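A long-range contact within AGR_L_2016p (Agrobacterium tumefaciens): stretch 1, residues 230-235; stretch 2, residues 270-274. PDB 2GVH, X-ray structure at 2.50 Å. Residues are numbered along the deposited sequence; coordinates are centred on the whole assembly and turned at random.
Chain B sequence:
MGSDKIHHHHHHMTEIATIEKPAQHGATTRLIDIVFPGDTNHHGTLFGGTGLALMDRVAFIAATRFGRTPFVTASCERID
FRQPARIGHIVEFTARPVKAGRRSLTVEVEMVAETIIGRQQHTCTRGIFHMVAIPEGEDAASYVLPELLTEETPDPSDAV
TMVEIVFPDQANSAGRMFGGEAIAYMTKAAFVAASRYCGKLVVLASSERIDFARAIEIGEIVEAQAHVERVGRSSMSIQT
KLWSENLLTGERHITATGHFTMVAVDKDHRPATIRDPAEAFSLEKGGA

Stretch 1 230-235: RVGRSS
Stretch 2 (270-274) RPATI

How does stretch 1 approach its partner? The stretches run roughly antiparallel, comparing CA of R230 to S235 with CA of R270 to I274. R230 and V231 end a strand, with phi/psi of -145/155 and -124/120. R230, chi1 p and modelled only to CG, stays out of reach. V231 and I274 turn their CA-to-CB bonds toward each other's stretch; with chi1 t, V231 CG1 lies 4.3 Å from I274 CB. This is an apolar contact between two branched aliphatic residues, although I274 is modelled no further than CB.

What turns the chain after V231? G232 (-87/-162) leaves the strand and R233 (-65/-64) bends it, followed by S234 (-107/-7) and S235 (-118/160). The turn is closed by a backbone hydrogen bond from G232 N to S235 O, 2.7 Å. A CB on G232 would lie about 3.1 Å from S235 OG, so the absence of a side chain leaves that space free.

Which polar bond joins the stretches? I274 N donates to R233 O at 3.1 Å, with a nearly straight N-H...O angle of 166°. Because both partners are main-chain atoms, the bond does not need the arginine side chain, whose CA-to-CB bond points sideways and which is modelled only to CB.

How does S234 fit against stretch 2? S234 CA is 4.7 Å from T273 CA, setting the register, and its CA-to-CB bond points sideways. With chi1 p, S234 OG lies 4.5 Å from P271 CB, in a ring of C-gamma exo pucker. P271 (-49/148), A272 (-139/171) and T273 (-86/129) form an extended segment; A272 and T273 turn their CA-to-CB bonds away, and their atoms nearest R233 O are backbone ones, T273 CA at 4.0 Å and A272 O at 4.4 Å.

How much is buried? The contact buries 196 Å², both sides summed, with S234 and I274 contributing 52 Å² each. S235, chi1 p, turns its CA-to-CB bond away and adds only 3 Å².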

ATOM      1  N   ARG B 230      28.364 -13.933  11.048  1.00 71.72           N
ATOM      2  CA  ARG B 230      28.717 -15.244  11.583  1.00 73.63           C
ATOM      3  C   ARG B 230      27.649 -16.292  11.314  1.00 73.93           C
ATOM      4  O   ARG B 230      26.482 -15.958  11.124  1.00 73.98           O
ATOM      5  CB  ARG B 230      29.122 -15.178  13.073  1.00 74.96           C
ATOM      6  CG  ARG B 230      28.078 -14.690  14.061  1.00 78.50           C
ATOM      7  N   VAL B 231      28.067 -17.553  11.284  1.00 74.47           N
ATOM      8  CA  VAL B 231      27.195 -18.654  10.929  1.00 75.69           C
ATOM      9  C   VAL B 231      27.185 -19.689  12.037  1.00 75.89           C
ATOM     10  O   VAL B 231      28.221 -20.253  12.380  1.00 77.65           O
ATOM     11  CB  VAL B 231      27.670 -19.334   9.640  1.00 76.70           C
ATOM     12  CG1 VAL B 231      26.742 -20.494   9.269  1.00 79.29           C
ATOM     13  CG2 VAL B 231      27.748 -18.333   8.503  1.00 80.19           C
ATOM     14  N   GLY B 232      26.014 -19.934  12.604  1.00 76.31           N
ATOM     15  CA  GLY B 232      25.833 -21.030  13.560  1.00 75.71           C
ATOM     16  C   GLY B 232      25.499 -22.305  12.822  1.00 74.28           C
ATOM     17  O   GLY B 232      25.741 -22.409  11.612  1.00 72.85           O
ATOM     18  N   ARG B 233      24.956 -23.274  13.555  1.00 75.30           N
ATOM     19  CA  ARG B 233      24.510 -24.523  12.949  1.00 75.20           C
ATOM     20  C   ARG B 233      23.351 -24.154  12.030  1.00 74.90           C
ATOM     21  O   ARG B 233      23.468 -24.248  10.803  1.00 75.46           O
ATOM     22  CB  ARG B 233      24.113 -25.574  14.008  1.00 76.63           C
ATOM     23  N   SER B 234      22.259 -23.666  12.608  1.00 74.61           N
ATOM     24  CA  SER B 234      21.105 -23.305  11.780  1.00 74.81           C
ATOM     25  C   SER B 234      20.834 -21.798  11.592  1.00 71.34           C
ATOM     26  O   SER B 234      19.971 -21.423  10.807  1.00 72.73           O
ATOM     27  CB  SER B 234      19.850 -24.035  12.263  1.00 75.59           C
ATOM     28  OG  SER B 234      19.346 -23.420  13.427  1.00 84.53           O
ATOM     29  N   SER B 235      21.556 -20.942  12.297  1.00 69.88           N
ATOM     30  CA  SER B 235      21.294 -19.508  12.218  1.00 69.06           C
ATOM     31  C   SER B 235      22.466 -18.722  11.677  1.00 69.52           C
ATOM     32  O   SER B 235      23.598 -19.199  11.688  1.00 70.21           O
ATOM     33  CB  SER B 235      20.941 -18.972  13.591  1.00 67.21           C
ATOM     34  OG  SER B 235      22.015 -19.182  14.468  1.00 76.72           O
ATOM     35  N   ARG B 270      10.090 -25.202   9.960  1.00 77.68           N
ATOM     36  CA  ARG B 270      10.956 -26.021  10.819  1.00 80.73           C
ATOM     37  C   ARG B 270      12.475 -25.886  10.520  1.00 81.13           C
ATOM     38  O   ARG B 270      12.896 -26.167   9.392  1.00 80.88           O
ATOM     39  CB  ARG B 270      10.532 -27.501  10.766  1.00 79.85           C
ATOM     40  N   PRO B 271      13.297 -25.489  11.537  1.00 81.39           N
ATOM     41  CA  PRO B 271      14.730 -25.138  11.416  1.00 80.47           C
ATOM     42  C   PRO B 271      15.551 -26.133  10.654  1.00 80.14           C
ATOM     43  O   PRO B 271      15.267 -27.328  10.696  1.00 80.30           O
ATOM     44  CB  PRO B 271      15.208 -25.096  12.874  1.00 79.33           C
ATOM     45  CG  PRO B 271      14.055 -24.598  13.578  1.00 79.51           C
ATOM     46  CD  PRO B 271      12.875 -25.344  12.942  1.00 82.83           C
ATOM     47  N   ALA B 272      16.575 -25.634   9.965  1.00 80.54           N
ATOM     48  CA  ALA B 272      17.416 -26.478   9.114  1.00 79.73           C
ATOM     49  C   ALA B 272      18.913 -26.135   9.218  1.00 78.22           C
ATOM     50  O   ALA B 272      19.281 -25.131   9.829  1.00 79.86           O
ATOM     51  CB  ALA B 272      16.930 -26.402   7.674  1.00 80.13           C
ATOM     52  N   THR B 273      19.760 -26.977   8.629  1.00 73.39           N
ATOM     53  CA  THR B 273      21.218 -26.821   8.691  1.00 71.74           C
ATOM     54  C   THR B 273      21.682 -25.873   7.569  1.00 73.62           C
ATOM     55  O   THR B 273      21.321 -26.055   6.396  1.00 78.22           O
ATOM     56  CB  THR B 273      21.931 -28.200   8.595  1.00 68.50           C
ATOM     57  N   ILE B 274      22.466 -24.855   7.923  1.00 76.95           N
ATOM     58  CA  ILE B 274      22.818 -23.785   6.970  1.00 78.18           C
ATOM     59  C   ILE B 274      23.933 -24.196   6.002  1.00 76.91           C
ATOM     60  O   ILE B 274      24.067 -25.376   5.644  1.00 74.59           O
ATOM     61  CB  ILE B 274      23.198 -22.461   7.697  1.00 78.10           C
TER